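Local coordinates for protein toxin-antitoxin system antitoxin MntA family (PDB 6M6U) that neutralises its cognate toxin HepT by transferring three AMP units from ATP, one after another, to a tyrosine of the toxin, at residues G27-G32 with S38-A43; L4-I9 with K91-T96. The protein carries 2 engineered substitutions. All blocks are in the same frame, centred on the assembly; numbering follows the deposited sequence.

Contact 1: residues G27-G32 with S38-A43. Engineered in segment 38-43: E39 (natural residue Asp), E41 (natural residue Asp).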
loop_
_atom_site.group_PDB
_atom_site.type_symbol
_atom_site.label_atom_id
_atom_site.label_comp_id
_atom_site.label_asym_id
_atom_site.label_seq_id
_atom_site.Cartn_x
_atom_site.Cartn_y
_atom_site.Cartn_z
ATOM N N GLY E 27 -3.672 -19.649 12.232
ATOM C CA GLY E 27 -3.990 -18.244 12.304
ATOM C C GLY E 27 -5.405 -17.999 12.793
ATOM O O GLY E 27 -5.993 -18.784 13.544
ATOM N N SER E 28 -5.970 -16.891 12.321
ATOM C CA SER E 28 -7.230 -16.409 12.869
ATOM C C SER E 28 -8.388 -17.354 12.563
ATOM O O SER E 28 -9.260 -17.545 13.408
ATOM C CB SER E 28 -7.513 -15.005 12.339
ATOM O OG SER E 28 -7.746 -15.005 10.940
ATOM N N TYR E 29 -8.417 -17.965 11.374
ATOM C CA TYR E 29 -9.595 -18.742 10.990
ATOM C C TYR E 29 -9.731 -20.028 11.796
ATOM O O TYR E 29 -10.851 -20.510 11.993
ATOM C CB TYR E 29 -9.573 -19.032 9.491
ATOM C CG TYR E 29 -10.328 -17.988 8.693
ATOM C CD1 TYR E 29 -9.917 -16.659 8.691
ATOM C CD2 TYR E 29 -11.454 -18.327 7.954
ATOM C CE1 TYR E 29 -10.605 -15.697 7.970
ATOM C CE2 TYR E 29 -12.147 -17.370 7.223
ATOM C CZ TYR E 29 -11.720 -16.055 7.238
ATOM O OH TYR E 29 -12.407 -15.100 6.518
ATOM N N SER E 30 -8.627 -20.597 12.271
ATOM C CA SER E 30 -8.708 -21.601 13.323
ATOM C C SER E 30 -8.865 -20.894 14.666
ATOM O O SER E 30 -8.317 -19.807 14.873
ATOM C CB SER E 30 -7.468 -22.496 13.327
ATOM O OG SER E 30 -6.339 -21.816 13.845
ATOM N N GLN E 31 -9.637 -21.509 15.570
ATOM C CA GLN E 31 -9.985 -20.931 16.869
ATOM C C GLN E 31 -10.861 -19.691 16.712
ATOM O O GLN E 31 -10.405 -18.570 16.957
ATOM C CB GLN E 31 -8.724 -20.589 17.673
ATOM C CG GLN E 31 -7.801 -21.770 17.903
ATOM C CD GLN E 31 -6.357 -21.359 18.129
ATOM O OE1 GLN E 31 -5.766 -20.648 17.316
ATOM N NE2 GLN E 31 -5.783 -21.807 19.239
ATOM N N GLY E 32 -12.124 -19.887 16.326
ATOM C CA GLY E 32 -13.013 -18.788 15.987
ATOM C C GLY E 32 -12.545 -18.065 14.739
ATOM O O GLY E 32 -11.353 -17.818 14.609
ATOM N N SER E 38 -9.186 -10.270 6.913
ATOM C CA SER E 38 -8.046 -11.095 7.284
ATOM C C SER E 38 -7.945 -12.328 6.396
ATOM O O SER E 38 -8.954 -12.917 5.994
ATOM C CB SER E 38 -8.149 -11.513 8.750
ATOM O OG SER E 38 -9.369 -12.185 9.011
ATOM N N GLU E 39 -6.708 -12.719 6.101
ATOM C CA GLU E 39 -6.470 -13.852 5.224
ATOM C C GLU E 39 -6.846 -15.160 5.905
ATOM O O GLU E 39 -6.798 -15.291 7.130
ATOM C CB GLU E 39 -5.002 -13.913 4.804
ATOM C CG GLU E 39 -4.438 -12.626 4.243
ATOM C CD GLU E 39 -3.023 -12.800 3.719
ATOM O OE1 GLU E 39 -2.864 -13.244 2.559
ATOM O OE2 GLU E 39 -2.069 -12.503 4.474
ATOM N N ILE E 40 -7.231 -16.132 5.088
ATOM C CA ILE E 40 -7.242 -17.525 5.510
ATOM C C ILE E 40 -5.816 -18.041 5.367
ATOM O O ILE E 40 -5.213 -17.938 4.293
ATOM C CB ILE E 40 -8.231 -18.347 4.671
ATOM C CG1 ILE E 40 -9.627 -17.716 4.745
ATOM C CG2 ILE E 40 -8.269 -19.791 5.142
ATOM C CD1 ILE E 40 -10.577 -18.208 3.694
ATOM N N GLU E 41 -5.258 -18.553 6.461
ATOM C CA GLU E 41 -3.870 -18.993 6.508
ATOM C C GLU E 41 -3.835 -20.513 6.502
ATOM O O GLU E 41 -4.363 -21.159 7.416
ATOM C CB GLU E 41 -3.158 -18.420 7.734
ATOM C CG GLU E 41 -2.893 -16.920 7.627
ATOM C CD GLU E 41 -2.498 -16.280 8.945
ATOM O OE1 GLU E 41 -1.323 -16.405 9.357
ATOM O OE2 GLU E 41 -3.370 -15.645 9.574
ATOM N N ILE E 42 -3.220 -21.079 5.468
ATOM C CA ILE E 42 -3.174 -22.520 5.261
ATOM C C ILE E 42 -1.722 -22.941 5.081
ATOM O O ILE E 42 -0.956 -22.285 4.364
ATOM C CB ILE E 42 -4.018 -22.938 4.039
ATOM C CG1 ILE E 42 -5.457 -22.453 4.202
ATOM C CG2 ILE E 42 -3.976 -24.457 3.843
ATOM C CD1 ILE E 42 -6.218 -22.379 2.900
ATOM N N ALA E 43 -1.345 -24.034 5.733
ATOM C CA ALA E 43 -0.007 -24.591 5.633
ATOM C C ALA E 43 -0.098 -26.008 5.086
ATOM O O ALA E 43 -1.009 -26.764 5.438
ATOM C CB ALA E 43 0.698 -24.597 6.991
#

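Contact 2: residues L4-I9 with K91-T96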
loop_
_atom_site.group_PDB
_atom_site.type_symbol
_atom_site.label_atom_id
_atom_site.label_comp_id
_atom_site.label_asym_id
_atom_site.label_seq_id
_atom_site.Cartn_x
_atom_site.Cartn_y
_atom_site.Cartn_z
ATOM N N LEU E 4 -16.571 -21.644 7.286
ATOM C CA LEU E 4 -15.476 -21.898 6.354
ATOM C C LEU E 4 -15.544 -23.329 5.821
ATOM O O LEU E 4 -15.629 -24.285 6.596
ATOM C CB LEU E 4 -14.125 -21.644 7.028
ATOM C CG LEU E 4 -12.911 -21.566 6.102
ATOM C CD1 LEU E 4 -12.985 -20.303 5.261
ATOM C CD2 LEU E 4 -11.606 -21.628 6.892
ATOM N N ASN E 5 -15.503 -23.478 4.498
ATOM C CA ASN E 5 -15.638 -24.786 3.860
ATOM C C ASN E 5 -14.278 -25.472 3.841
ATOM O O ASN E 5 -13.432 -25.186 2.991
ATOM C CB ASN E 5 -16.203 -24.642 2.454
ATOM C CG ASN E 5 -16.704 -25.957 1.890
ATOM O OD1 ASN E 5 -16.340 -27.033 2.364
ATOM N ND2 ASN E 5 -17.550 -25.873 0.866
ATOM N N GLU E 6 -14.072 -26.396 4.780
ATOM C CA GLU E 6 -12.806 -27.112 4.857
ATOM C C GLU E 6 -12.701 -28.194 3.794
ATOM O O GLU E 6 -11.590 -28.523 3.360
ATOM C CB GLU E 6 -12.635 -27.716 6.252
ATOM C CG GLU E 6 -12.752 -26.689 7.367
ATOM C CD GLU E 6 -12.450 -27.254 8.742
ATOM O OE1 GLU E 6 -12.430 -28.495 8.897
ATOM O OE2 GLU E 6 -12.227 -26.448 9.671
ATOM N N ASN E 7 -13.832 -28.759 3.362
ATOM C CA ASN E 7 -13.779 -29.794 2.336
ATOM C C ASN E 7 -13.336 -29.221 0.999
ATOM O O ASN E 7 -12.635 -29.897 0.238
ATOM C CB ASN E 7 -15.137 -30.480 2.201
ATOM C CG ASN E 7 -15.463 -31.357 3.394
ATOM O OD1 ASN E 7 -14.587 -32.025 3.947
ATOM N ND2 ASN E 7 -16.729 -31.362 3.798
ATOM N N LYS E 8 -13.729 -27.980 0.706
ATOM C CA LYS E 8 -13.277 -27.333 -0.518
ATOM C C LYS E 8 -11.777 -27.070 -0.469
ATOM O O LYS E 8 -11.076 -27.253 -1.471
ATOM C CB LYS E 8 -14.052 -26.032 -0.730
ATOM C CG LYS E 8 -14.055 -25.518 -2.156
ATOM C CD LYS E 8 -14.737 -24.147 -2.245
ATOM C CE LYS E 8 -16.180 -24.199 -1.761
ATOM N NZ LYS E 8 -16.903 -22.921 -2.023
ATOM N N ILE E 9 -11.271 -26.644 0.693
ATOM C CA ILE E 9 -9.836 -26.446 0.870
ATOM C C ILE E 9 -9.087 -27.749 0.626
ATOM O O ILE E 9 -8.073 -27.782 -0.083
ATOM C CB ILE E 9 -9.543 -25.895 2.278
ATOM C CG1 ILE E 9 -9.993 -24.439 2.385
ATOM C CG2 ILE E 9 -8.056 -26.059 2.621
ATOM C CD1 ILE E 9 -9.783 -23.827 3.751
ATOM N N LYS E 91 -4.902 -26.421 13.042
ATOM C CA LYS E 91 -5.901 -27.481 12.986
ATOM C C LYS E 91 -5.598 -28.334 11.758
ATOM O O LYS E 91 -5.685 -27.852 10.624
ATOM C CB LYS E 91 -7.316 -26.904 12.925
ATOM C CG LYS E 91 -8.401 -27.958 12.760
ATOM C CD LYS E 91 -9.783 -27.331 12.574
ATOM C CE LYS E 91 -10.855 -28.405 12.422
ATOM N NZ LYS E 91 -12.206 -27.816 12.169
ATOM N N GLN E 92 -5.243 -29.596 11.984
ATOM C CA GLN E 92 -4.929 -30.489 10.880
ATOM C C GLN E 92 -6.194 -30.832 10.106
ATOM O O GLN E 92 -7.159 -31.353 10.675
ATOM C CB GLN E 92 -4.261 -31.760 11.394
ATOM C CG GLN E 92 -4.104 -32.804 10.311
ATOM C CD GLN E 92 -3.264 -33.979 10.742
ATOM O OE1 GLN E 92 -3.018 -34.178 11.934
ATOM N NE2 GLN E 92 -2.817 -34.774 9.774
ATOM N N LEU E 93 -6.188 -30.552 8.801
ATOM C CA LEU E 93 -7.330 -30.860 7.950
ATOM C C LEU E 93 -7.169 -32.160 7.170
ATOM O O LEU E 93 -8.176 -32.726 6.730
ATOM C CB LEU E 93 -7.582 -29.716 6.960
ATOM C CG LEU E 93 -7.867 -28.320 7.517
ATOM C CD1 LEU E 93 -8.194 -27.362 6.381
ATOM C CD2 LEU E 93 -9.007 -28.367 8.527
ATOM N N TRP E 94 -5.941 -32.645 6.995
ATOM C CA TRP E 94 -5.697 -33.830 6.186
ATOM C C TRP E 94 -4.305 -34.362 6.504
ATOM O O TRP E 94 -3.446 -33.639 7.012
ATOM C CB TRP E 94 -5.842 -33.510 4.691
ATOM C CG TRP E 94 -5.813 -34.714 3.803
ATOM C CD1 TRP E 94 -6.869 -35.508 3.450
ATOM C CD2 TRP E 94 -4.665 -35.262 3.153
ATOM N NE1 TRP E 94 -6.445 -36.520 2.622
ATOM C CE2 TRP E 94 -5.095 -36.389 2.424
ATOM C CE3 TRP E 94 -3.313 -34.913 3.120
ATOM C CZ2 TRP E 94 -4.221 -37.169 1.673
ATOM C CZ3 TRP E 94 -2.446 -35.686 2.373
ATOM C CH2 TRP E 94 -2.903 -36.801 1.659
ATOM N N GLY E 95 -4.096 -35.635 6.200
ATOM C CA GLY E 95 -2.827 -36.293 6.429
ATOM C C GLY E 95 -2.891 -37.255 7.608
ATOM O O GLY E 95 -3.757 -37.167 8.481
ATOM N N THR E 96 -1.945 -38.193 7.626
ATOM C CA THR E 96 -1.938 -39.188 8.688
ATOM C C THR E 96 -1.568 -38.551 10.024
ATOM O O THR E 96 -0.930 -37.496 10.095
ATOM C CB THR E 96 -0.957 -40.321 8.384
ATOM O OG1 THR E 96 0.384 -39.817 8.419
ATOM C CG2 THR E 96 -1.241 -40.926 7.014
#

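Contact 1: residues G27-G32 with S38-A43
With CG1 set beside its own backbone N and anti to the carbonyl carbon (chi1 -56°), I40 reaches the ring of Y29. G27-G32 and S38-E41 lie in the GSX(10)DXD motif of the polymerase-beta-type nucleotidyltransferase fold: G27-G32 follows strand 20-26, and S38-A43 carries the start of strand 40-46. The I40 methylene sits 3.6 Å from the centroid of the Y29 ring, CG1 lying 12° off the ring normal, a CH-pi contact square over one face; I40 CD1 continues past CE2. The same ring passes the backbone of the other segment obliquely, with Y29 CD1 3.7 Å from E39 O and Y29 CE1 3.8 Å from S38 O. The polar groups meet more loosely. The hydroxyls S28 OG and S38 OG stay 3.8 Å apart, too far for a hydrogen bond, and S38 OG is hydrogen-bonded to H35 O instead. E39 and E41 are engineered; the natural aspartates at these positions bind both magnesium ions. The E39 side chain approaches D71 on strand 70-74, which binds one of the two ions. E41, its chain extended beyond CG, brings the end of its side chain nearer to the other segment, OE2 lying 3.8 Å from G27 CA and 4.0 Å from S28 N.

Contact 2: residues L4-I9 with K91-T96
E6 and K91 form the ionic part of this contact, which joins the first turn of helix 6-16 to strand 91-94, an outermost strand of the chain's four-stranded sheet. K91 is fully extended, all four torsions near 180°, and its side chain crosses that of E6 at about a right angle. Its NZ gives a hydrogen bond of 2.8 Å to E6 OE2 on the syn lone pair and a weak second one of 3.3 Å to E6 OE1, so the ammonium group sits nearer OE2, on the side facing OE1. The apolar part lies beside it, where L93 uses both methyls: CD2 packs 3.4 Å from E6 OE1, the two side chains again crossing at about a right angle, and CD1 rests 4.0 Å from I9 CG2. I10 and I23 also touch L93, which with W94 faces I23 in a classic beta bulge. At the helix start N5 is the N-cap: its OD1 accepts from K8 N at 3.2 Å, the donor above the carbonyl plane, and weakly from N7 N. The nearby ammonium charge probably favours the ionised form of E6, while L93 supplies the aliphatic side of the contact, which reaches buried I9.

How the contacts relate
Both contacts reach the same mixed sheet, contact 1 through strand 40-46 and contact 2 through the outer strand 91-94, and their centres lie about 12 Å apart. They meet in an apolar seam: L4 packs on Y29 and I40, while I9 packs on I42. Contact 1 has buried G27 and I40 and no exposed touching residue, whereas contact 2 runs from buried I9 out to exposed K91. Contact 1 combines an aromatic-aliphatic contact with the acidic positions of the magnesium site and comes within reach of two chains of the partner toxin. Contact 2 relies on a salt bridge and leucine-isoleucine packing, joins segments distant in sequence, and touches no other chain of the assembly.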